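Local coordinates for hypothetical protein Atu2299 (Agrobacterium tumefaciens, PDB 2HLY) that is of unknown function but belongs to the DUF2026 family of the papain-like (CA) peptidase clan, with no established activity, at residues A[165-168]-A[169-173]. Sequence-based numbering, arbitrary orientation.
Sequences MASV and AANWF
Val168 meets the indole of Trp172, one helical turn on, obliquely through CG1, which stops 4.4 Å from CE3 of Trp172. Both partners set this up with their first torsions: CG1 of Val168 and CG of Trp172 each stand anti to their own backbone N. In Trp172, chi1 of -154° carries the indole out from the helix, and chi2 of -17° turns its six-membered ring back toward the valine. The indole's pyrrole N-H has another task, NE1 donating to the carbonyl of Ala181. The second flat group is the carboxamide of Asn171, one residue earlier, which folds back over the preceding turn, its ND2 giving a hydrogen to Ser167 O at 3.0 Å. That donor sits above the carbonyl plane rather than on a lone pair, and the N-H is bent (142°); the same oxygen also accepts the backbone N of Asn171. Two donors from one residue thus grip one carbonyl, while Ser167 OG lies alongside, 3.6 Å from Asn171 ND2. Along the backbone, regular i to i+4 bonds run from Ala169 N to Met165 O and from Ala170 N to Ala166 O. Trp172 N bonds in the same way to Val168 O at 2.8 Å. Phe173 then leaves helical geometry, although its N still bonds to Ala169 O. The whole forms the C-terminal end of helix 160-172: Ala169 and Val168 rest on Leu23 of helix 10-24, Met165 and Ala170 face Phe41 and Phe44 of helix 31-50, and Val168 and Trp172 share Leu184 of strand 183-187.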
ATOM      1  N   MET A 165      -1.190  12.779  -9.813  1.00 14.07           N
ATOM      2  CA  MET A 165      -1.893  11.507  -9.627  1.00 15.76           C
ATOM      3  C   MET A 165      -2.421  11.393  -8.195  1.00 13.17           C
ATOM      4  O   MET A 165      -3.510  10.871  -7.983  1.00 12.06           O
ATOM      5  CB  MET A 165      -1.009  10.297  -9.966  1.00 15.55           C
ATOM      6  CG  MET A 165      -0.775  10.068 -11.451  1.00 17.98           C
ATOM      7  SD  MET A 165      -0.619   8.300 -11.915  1.00 26.05           S
ATOM      8  CE  MET A 165      -0.213   7.526 -10.360  1.00 22.71           C
ATOM      9  N   ALA A 166      -1.653  11.883  -7.220  1.00 11.58           N
ATOM     10  CA  ALA A 166      -2.102  11.850  -5.816  1.00 11.68           C
ATOM     11  C   ALA A 166      -3.374  12.678  -5.624  1.00 11.35           C
ATOM     12  O   ALA A 166      -4.300  12.294  -4.877  1.00 11.06           O
ATOM     13  CB  ALA A 166      -1.018  12.367  -4.907  1.00 11.70           C
ATOM     14  N   SER A 167      -3.400  13.836  -6.277  1.00 11.17           N
ATOM     15  CA  SER A 167      -4.587  14.683  -6.240  1.00 11.40           C
ATOM     16  C   SER A 167      -5.787  13.911  -6.796  1.00 10.72           C
ATOM     17  O   SER A 167      -6.858  13.894  -6.190  1.00 11.24           O
ATOM     18  CB  SER A 167      -4.346  15.972  -7.029  1.00 11.82           C
ATOM     19  OG  SER A 167      -5.523  16.772  -7.084  1.00 13.41           O
ATOM     20  N   VAL A 168      -5.589  13.241  -7.931  1.00 10.81           N
ATOM     21  CA  VAL A 168      -6.675  12.464  -8.534  1.00 10.93           C
ATOM     22  C   VAL A 168      -7.163  11.385  -7.559  1.00 10.90           C
ATOM     23  O   VAL A 168      -8.376  11.218  -7.366  1.00 10.89           O
ATOM     24  CB  VAL A 168      -6.263  11.848  -9.898  1.00 11.42           C
ATOM     25  CG1 VAL A 168      -7.356  10.905 -10.427  1.00 12.00           C
ATOM     26  CG2 VAL A 168      -5.958  12.970 -10.905  1.00 13.07           C
ATOM     27  N   ALA A 169      -6.210  10.694  -6.932  1.00 10.10           N
ATOM     28  CA  ALA A 169      -6.515   9.643  -5.961  1.00 10.10           C
ATOM     29  C   ALA A 169      -7.386  10.165  -4.824  1.00 10.31           C
ATOM     30  O   ALA A 169      -8.410   9.567  -4.490  1.00 10.75           O
ATOM     31  CB  ALA A 169      -5.246   9.030  -5.406  1.00 10.25           C
ATOM     32  N   ALA A 170      -6.975  11.284  -4.228  1.00  9.72           N
ATOM     33  CA  ALA A 170      -7.722  11.843  -3.092  1.00 10.43           C
ATOM     34  C   ALA A 170      -9.107  12.314  -3.508  1.00 10.38           C
ATOM     35  O   ALA A 170     -10.049  12.309  -2.717  1.00 11.34           O
ATOM     36  CB  ALA A 170      -6.947  12.974  -2.446  1.00 10.38           C
ATOM     37  N   ASN A 171      -9.232  12.732  -4.756  1.00 10.39           N
ATOM     38  CA  ASN A 171     -10.516  13.235  -5.232  1.00 12.39           C
ATOM     39  C   ASN A 171     -11.464  12.153  -5.757  1.00 12.24           C
ATOM     40  O   ASN A 171     -12.693  12.349  -5.761  1.00 13.49           O
ATOM     41  CB  ASN A 171     -10.272  14.365  -6.211  1.00 12.81           C
ATOM     42  CG  ASN A 171      -9.955  15.656  -5.486  1.00 16.67           C
ATOM     43  OD1 ASN A 171     -10.812  16.218  -4.812  1.00 19.99           O
ATOM     44  ND2 ASN A 171      -8.721  16.108  -5.586  1.00 18.32           N
ATOM     45  N   TRP A 172     -10.903  11.013  -6.155  1.00 11.74           N
ATOM     46  CA  TRP A 172     -11.670   9.846  -6.611  1.00 11.92           C
ATOM     47  C   TRP A 172     -12.267   9.097  -5.408  1.00 11.48           C
ATOM     48  O   TRP A 172     -13.445   8.715  -5.415  1.00 11.74           O
ATOM     49  CB  TRP A 172     -10.759   8.889  -7.371  1.00 12.08           C
ATOM     50  CG  TRP A 172     -11.458   8.002  -8.386  1.00 12.76           C
ATOM     51  CD1 TRP A 172     -12.805   7.724  -8.487  1.00 14.21           C
ATOM     52  CD2 TRP A 172     -10.813   7.264  -9.420  1.00 12.71           C
ATOM     53  NE1 TRP A 172     -13.029   6.877  -9.567  1.00 13.58           N
ATOM     54  CE2 TRP A 172     -11.822   6.566 -10.139  1.00 13.32           C
ATOM     55  CE3 TRP A 172      -9.472   7.130  -9.823  1.00 13.33           C
ATOM     56  CZ2 TRP A 172     -11.529   5.760 -11.246  1.00 13.30           C
ATOM     57  CZ3 TRP A 172      -9.176   6.319 -10.914  1.00 14.27           C
ATOM     58  CH2 TRP A 172     -10.208   5.634 -11.611  1.00 14.14           C
ATOM     59  N   PHE A 173     -11.436   8.861  -4.392  1.00 10.57           N
ATOM     60  CA  PHE A 173     -11.874   8.136  -3.203  1.00 10.93           C
ATOM     61  C   PHE A 173     -13.029   8.834  -2.488  1.00 11.42           C
ATOM     62  O   PHE A 173     -12.972  10.037  -2.272  1.00 11.35           O
ATOM     63  CB  PHE A 173     -10.707   7.954  -2.221  1.00 10.73           C
ATOM     64  CG  PHE A 173     -11.137   7.376  -0.899  1.00 10.64           C
ATOM     65  CD1 PHE A 173     -11.413   6.008  -0.785  1.00  9.91           C
ATOM     66  CD2 PHE A 173     -11.340   8.200   0.207  1.00 10.76           C
ATOM     67  CE1 PHE A 173     -11.832   5.476   0.428  1.00  9.16           C
ATOM     68  CE2 PHE A 173     -11.773   7.682   1.422  1.00  9.20           C
ATOM     69  CZ  PHE A 173     -12.022   6.308   1.538  1.00  8.99           C
TER